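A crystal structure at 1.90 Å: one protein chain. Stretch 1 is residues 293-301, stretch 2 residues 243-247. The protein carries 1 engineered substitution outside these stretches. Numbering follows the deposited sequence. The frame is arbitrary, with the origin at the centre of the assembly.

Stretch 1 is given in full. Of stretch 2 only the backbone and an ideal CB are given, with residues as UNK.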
ATOM      1  N   THR A 293       8.198  -9.719  18.110  1.00 18.65           N
ATOM      2  CA  THR A 293       7.173  -9.653  17.082  1.00 17.88           C
ATOM      3  C   THR A 293       6.144  -8.568  17.386  1.00 17.81           C
ATOM      4  O   THR A 293       5.594  -8.509  18.487  1.00 17.11           O
ATOM      5  CB  THR A 293       6.481 -11.021  16.986  1.00 18.14           C
ATOM      6  OG1 THR A 293       7.461 -12.012  16.663  1.00 16.95           O
ATOM      7  CG2 THR A 293       5.355 -11.034  15.926  1.00 18.12           C
ATOM      8  N   TYR A 294       5.908  -7.686  16.424  1.00 17.82           N
ATOM      9  CA  TYR A 294       4.900  -6.647  16.577  1.00 18.23           C
ATOM     10  C   TYR A 294       3.557  -7.102  16.022  1.00 20.07           C
ATOM     11  O   TYR A 294       3.454  -7.525  14.851  1.00 19.72           O
ATOM     12  CB  TYR A 294       5.321  -5.403  15.831  1.00 17.63           C
ATOM     13  CG  TYR A 294       4.481  -4.204  16.100  1.00 16.90           C
ATOM     14  CD1 TYR A 294       3.359  -3.933  15.339  1.00 16.70           C
ATOM     15  CD2 TYR A 294       4.817  -3.315  17.119  1.00 17.26           C
ATOM     16  CE1 TYR A 294       2.582  -2.815  15.587  1.00 16.99           C
ATOM     17  CE2 TYR A 294       4.046  -2.195  17.373  1.00 17.27           C
ATOM     18  CZ  TYR A 294       2.939  -1.943  16.591  1.00 17.04           C
ATOM     19  OH  TYR A 294       2.163  -0.841  16.819  1.00 16.38           O
ATOM     20  N   ASP A 295       2.521  -6.995  16.848  1.00 20.95           N
ATOM     21  CA  ASP A 295       1.181  -7.375  16.406  1.00 21.94           C
ATOM     22  C   ASP A 295       0.084  -6.486  16.965  1.00 21.42           C
ATOM     23  O   ASP A 295      -1.078  -6.892  16.979  1.00 23.80           O
ATOM     24  CB  ASP A 295       0.922  -8.826  16.805  1.00 23.66           C
ATOM     25  CG  ASP A 295       0.960  -9.030  18.314  1.00 24.87           C
ATOM     26  OD1 ASP A 295       0.908  -8.016  19.065  1.00 25.65           O
ATOM     27  OD2 ASP A 295       1.031 -10.208  18.733  1.00 25.80           O
ATOM     28  N   ASN A 296       0.425  -5.285  17.436  1.00 19.79           N
ATOM     29  CA  ASN A 296      -0.590  -4.367  17.900  1.00 19.54           C
ATOM     30  C   ASN A 296      -1.390  -3.887  16.681  1.00 18.21           C
ATOM     31  O   ASN A 296      -0.824  -3.287  15.789  1.00 17.35           O
ATOM     32  CB  ASN A 296       0.071  -3.176  18.594  1.00 19.56           C
ATOM     33  CG  ASN A 296      -0.933  -2.191  19.159  1.00 20.65           C
ATOM     34  OD1 ASN A 296      -1.825  -1.700  18.450  1.00 22.59           O
ATOM     35  ND2 ASN A 296      -0.763  -1.855  20.422  1.00 19.44           N
ATOM     36  N   LEU A 297      -2.692  -4.157  16.644  1.00 18.10           N
ATOM     37  CA  LEU A 297      -3.508  -3.816  15.475  1.00 18.40           C
ATOM     38  C   LEU A 297      -4.106  -2.420  15.511  1.00 18.09           C
ATOM     39  O   LEU A 297      -4.647  -1.970  14.516  1.00 17.91           O
ATOM     40  CB  LEU A 297      -4.638  -4.815  15.326  1.00 18.93           C
ATOM     41  CG  LEU A 297      -4.214  -6.240  15.031  1.00 19.13           C
ATOM     42  CD1 LEU A 297      -5.477  -7.051  14.843  1.00 19.69           C
ATOM     43  CD2 LEU A 297      -3.335  -6.281  13.792  1.00 19.77           C
ATOM     44  N   ASP A 298      -4.007  -1.722  16.641  1.00 18.39           N
ATOM     45  CA  ASP A 298      -4.486  -0.348  16.713  1.00 19.27           C
ATOM     46  C   ASP A 298      -3.627   0.584  15.884  1.00 20.42           C
ATOM     47  O   ASP A 298      -4.106   1.594  15.405  1.00 20.39           O
ATOM     48  CB  ASP A 298      -4.496   0.183  18.153  1.00 19.24           C
ATOM     49  CG  ASP A 298      -5.437  -0.582  19.036  1.00 20.04           C
ATOM     50  OD1 ASP A 298      -6.477  -1.023  18.514  1.00 19.13           O
ATOM     51  OD2 ASP A 298      -5.119  -0.769  20.227  1.00 18.73           O
ATOM     52  N   LYS A 299      -2.356   0.251  15.732  1.00 21.03           N
ATOM     53  CA  LYS A 299      -1.407   1.191  15.210  1.00 22.91           C
ATOM     54  C   LYS A 299      -0.246   0.434  14.619  1.00 22.79           C
ATOM     55  O   LYS A 299       0.388  -0.396  15.293  1.00 20.75           O
ATOM     56  CB  LYS A 299      -0.898   2.084  16.340  1.00 25.13           C
ATOM     57  CG  LYS A 299       0.049   3.195  15.900  1.00 28.79           C
ATOM     58  CD  LYS A 299       0.877   3.697  17.080  1.00 30.47           C
ATOM     59  CE  LYS A 299       2.073   4.525  16.632  1.00 32.07           C
ATOM     60  NZ  LYS A 299       1.657   5.659  15.758  1.00 32.66           N
ATOM     61  N   LYS A 300       0.040   0.733  13.362  1.00 22.06           N
ATOM     62  CA  LYS A 300       1.150   0.094  12.687  1.00 23.20           C
ATOM     63  C   LYS A 300       2.467   0.470  13.370  1.00 22.93           C
ATOM     64  O   LYS A 300       2.569   1.508  14.007  1.00 21.86           O
ATOM     65  CB  LYS A 300       1.140   0.426  11.203  1.00 23.86           C
ATOM     66  CG  LYS A 300       1.396   1.871  10.884  1.00 24.30           C
ATOM     67  CD  LYS A 300       0.817   2.196   9.521  1.00 25.26           C
ATOM     68  CE  LYS A 300       1.012   3.664   9.186  1.00 25.85           C
ATOM     69  NZ  LYS A 300       0.583   3.937   7.787  1.00 26.91           N
ATOM     70  N   PRO A 301       3.467  -0.403  13.276  1.00 23.71           N
ATOM     71  CA  PRO A 301       4.706  -0.158  13.999  1.00 24.88           C
ATOM     72  C   PRO A 301       5.541   0.978  13.399  1.00 26.72           C
ATOM     73  O   PRO A 301       5.392   1.302  12.213  1.00 27.41           O
ATOM     74  CB  PRO A 301       5.453  -1.484  13.844  1.00 23.54           C
ATOM     75  CG  PRO A 301       4.979  -2.018  12.546  1.00 24.15           C
ATOM     76  CD  PRO A 301       3.539  -1.621  12.450  1.00 24.33           C
ATOM     77  N   UNK A 243      -7.186  -0.676   7.167  1.00 13.05           N
ATOM     78  CA  UNK A 243      -7.020  -1.800   8.061  1.00 12.54           C
ATOM     79  C   UNK A 243      -5.562  -2.049   8.419  1.00 12.80           C
ATOM     80  O   UNK A 243      -4.641  -1.638   7.698  1.00 11.71           O
ATOM     81  CB  UNK A 243      -7.623  -3.057   7.430  1.00 12.54           C
ATOM     82  N   UNK A 244      -5.390  -2.759   9.528  1.00 13.53           N
ATOM     83  CA  UNK A 244      -4.143  -3.428   9.866  1.00 14.08           C
ATOM     84  C   UNK A 244      -4.429  -4.917   9.963  1.00 14.34           C
ATOM     85  O   UNK A 244      -5.501  -5.319  10.419  1.00 15.28           O
ATOM     86  CB  UNK A 244      -3.549  -2.889  11.169  1.00 14.08           C
ATOM     87  N   UNK A 245      -3.495  -5.721   9.480  1.00 15.29           N
ATOM     88  CA  UNK A 245      -3.622  -7.168   9.512  1.00 15.38           C
ATOM     89  C   UNK A 245      -2.248  -7.755   9.886  1.00 15.46           C
ATOM     90  O   UNK A 245      -1.279  -7.653   9.128  1.00 14.19           O
ATOM     91  CB  UNK A 245      -4.117  -7.709   8.169  1.00 15.38           C
ATOM     92  N   UNK A 246      -2.175  -8.350  11.069  1.00 15.37           N
ATOM     93  CA  UNK A 246      -0.941  -8.946  11.543  1.00 16.25           C
ATOM     94  C   UNK A 246      -1.063 -10.439  11.360  1.00 16.77           C
ATOM     95  O   UNK A 246      -1.992 -11.048  11.893  1.00 18.26           O
ATOM     96  CB  UNK A 246      -0.655  -8.582  13.001  1.00 16.25           C
ATOM     97  N   UNK A 247      -0.134 -11.037  10.617  1.00 16.68           N
ATOM     98  CA  UNK A 247      -0.133 -12.496  10.456  1.00 16.59           C
ATOM     99  C   UNK A 247       0.782 -13.172  11.468  1.00 16.94           C
ATOM    100  O   UNK A 247       1.664 -12.541  12.051  1.00 16.12           O
ATOM    101  CB  UNK A 247       0.297 -12.874   9.037  1.00 16.59           C
TER

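Stretch 2 is extended throughout, with phi/psi values in the strand region, so its CA-to-CB bonds change direction from one residue to the next and only some positions meet the loop of stretch 1. In register, the CA of Asp 295 lies 5.5 Å from the CA of position 246 and the CA of Leu 297 lies 5.7 Å from the CA of position 244.

At position 243 the CA-to-CB bond points sideways, and no atom of stretch 1 comes within 5.5 Å of the ideal CB. Stretch 1 therefore sets no preference beyond the extended backbone (phi/psi -156/160), which β-branched and aromatic residues tolerate well. The deposited residue is Phe 243, with chi1 near 70° (p), and it makes no contact with the loop.

Position 244 points toward stretch 1. Its ideal CB sits 3.6 Å from the carbonyl O of Leu 297, and beyond that carbonyl the chain turns so that the backbone N of Lys 300 also faces this side. The site thus offers an acceptor close at hand, with Leu 297 CD2 lying 4.3 Å from the same ideal CB. A serine or threonine hydroxyl could serve, as could an asparagine or glutamine amide, whereas a purely aliphatic side chain would leave the carbonyl without a partner from this position. The residue is Asn 244. With chi1 at -65° (m), its ND2 donates to Leu 297 O at 3.0 Å, and the N-H...O angle of 170° makes this a nearly linear hydrogen bond, the sole direct one between the stretches. A water extends the link: it accepts from Asn 244 ND2 at 3.1 Å and from Lys 300 N at 3.2 Å, so the amide group ties down two points of the loop. OD1 is hydrogen-bonded elsewhere in the structure.

At position 245 the CA-to-CB bond points away, and stretch 1 leaves the side chain unconstrained; many residues would fit. It is Leu 245, extended with both chi angles t, and Leu 297 CD2 approaches merely its backbone, 4.3 Å from the C atom.

Position 246 turns toward the loop again. Its ideal CB lies 3.6 Å from Leu 297 CD2, 4.1 Å from Asp 295 CA and 4.6 Å from Tyr 294 O. With neighbours this near, a small side chain such as alanine, serine, cysteine or threonine is the natural expectation, and the Tyr 294 carbonyl favours one with a polar group. The residue is Ser 246. Its CB packs 3.6 Å from Leu 297 CD2, while OG, placed by chi1 of 179° (t), lies 3.4 Å from Asp 295 CB. OG reaches the carbonyl indirectly, through a water 2.8 Å from Ser 246 OG that donates to Tyr 294 O at 2.6 Å.

Position 247 points away, and nothing of stretch 1 lies within 5.5 Å of its ideal CB. The loop does not discriminate here; the deposited Phe 247 keeps its ring clear of it.

Stretch 2 243-247: FNLSF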
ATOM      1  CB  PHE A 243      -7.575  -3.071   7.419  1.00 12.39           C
ATOM      2  CG  PHE A 243      -6.766  -3.569   6.254  1.00 12.41           C
ATOM      3  CD1 PHE A 243      -6.995  -3.076   4.967  1.00 12.08           C
ATOM      4  CD2 PHE A 243      -5.760  -4.523   6.438  1.00 12.35           C
ATOM      5  CE1 PHE A 243      -6.242  -3.525   3.896  1.00 12.24           C
ATOM      6  CE2 PHE A 243      -5.012  -4.970   5.363  1.00 12.65           C
ATOM      7  CZ  PHE A 243      -5.247  -4.466   4.093  1.00 12.33           C
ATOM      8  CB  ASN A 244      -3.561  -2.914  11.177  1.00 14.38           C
ATOM      9  CG  ASN A 244      -3.155  -1.451  11.103  1.00 14.52           C
ATOM     10  OD1 ASN A 244      -2.563  -1.025  10.135  1.00 15.89           O
ATOM     11  ND2 ASN A 244      -3.504  -0.682  12.115  1.00 15.08           N
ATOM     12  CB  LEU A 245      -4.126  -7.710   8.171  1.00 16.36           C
ATOM     13  CG  LEU A 245      -4.914  -9.024   8.214  1.00 17.21           C
ATOM     14  CD1 LEU A 245      -5.364  -9.454   6.832  1.00 18.18           C
ATOM     15  CD2 LEU A 245      -4.097 -10.115   8.863  1.00 17.66           C
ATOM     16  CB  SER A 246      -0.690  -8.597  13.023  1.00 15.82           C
ATOM     17  OG  SER A 246       0.505  -9.205  13.495  1.00 15.83           O
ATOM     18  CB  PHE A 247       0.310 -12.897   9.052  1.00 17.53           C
ATOM     19  CG  PHE A 247      -0.659 -12.511   7.962  1.00 17.18           C
ATOM     20  CD1 PHE A 247      -1.778 -13.286   7.704  1.00 17.44           C
ATOM     21  CD2 PHE A 247      -0.423 -11.394   7.172  1.00 17.41           C
ATOM     22  CE1 PHE A 247      -2.656 -12.951   6.695  1.00 17.59           C
ATOM     23  CE2 PHE A 247      -1.298 -11.052   6.154  1.00 17.27           C
ATOM     24  CZ  PHE A 247      -2.420 -11.819   5.925  1.00 17.46           C
TER
HETATM   25  O   HOH W   1      -2.451   2.222  11.961  1.00 14.03           O
HETATM   26  O   HOH W   2       3.233  -9.421  13.063  1.00 19.92           O
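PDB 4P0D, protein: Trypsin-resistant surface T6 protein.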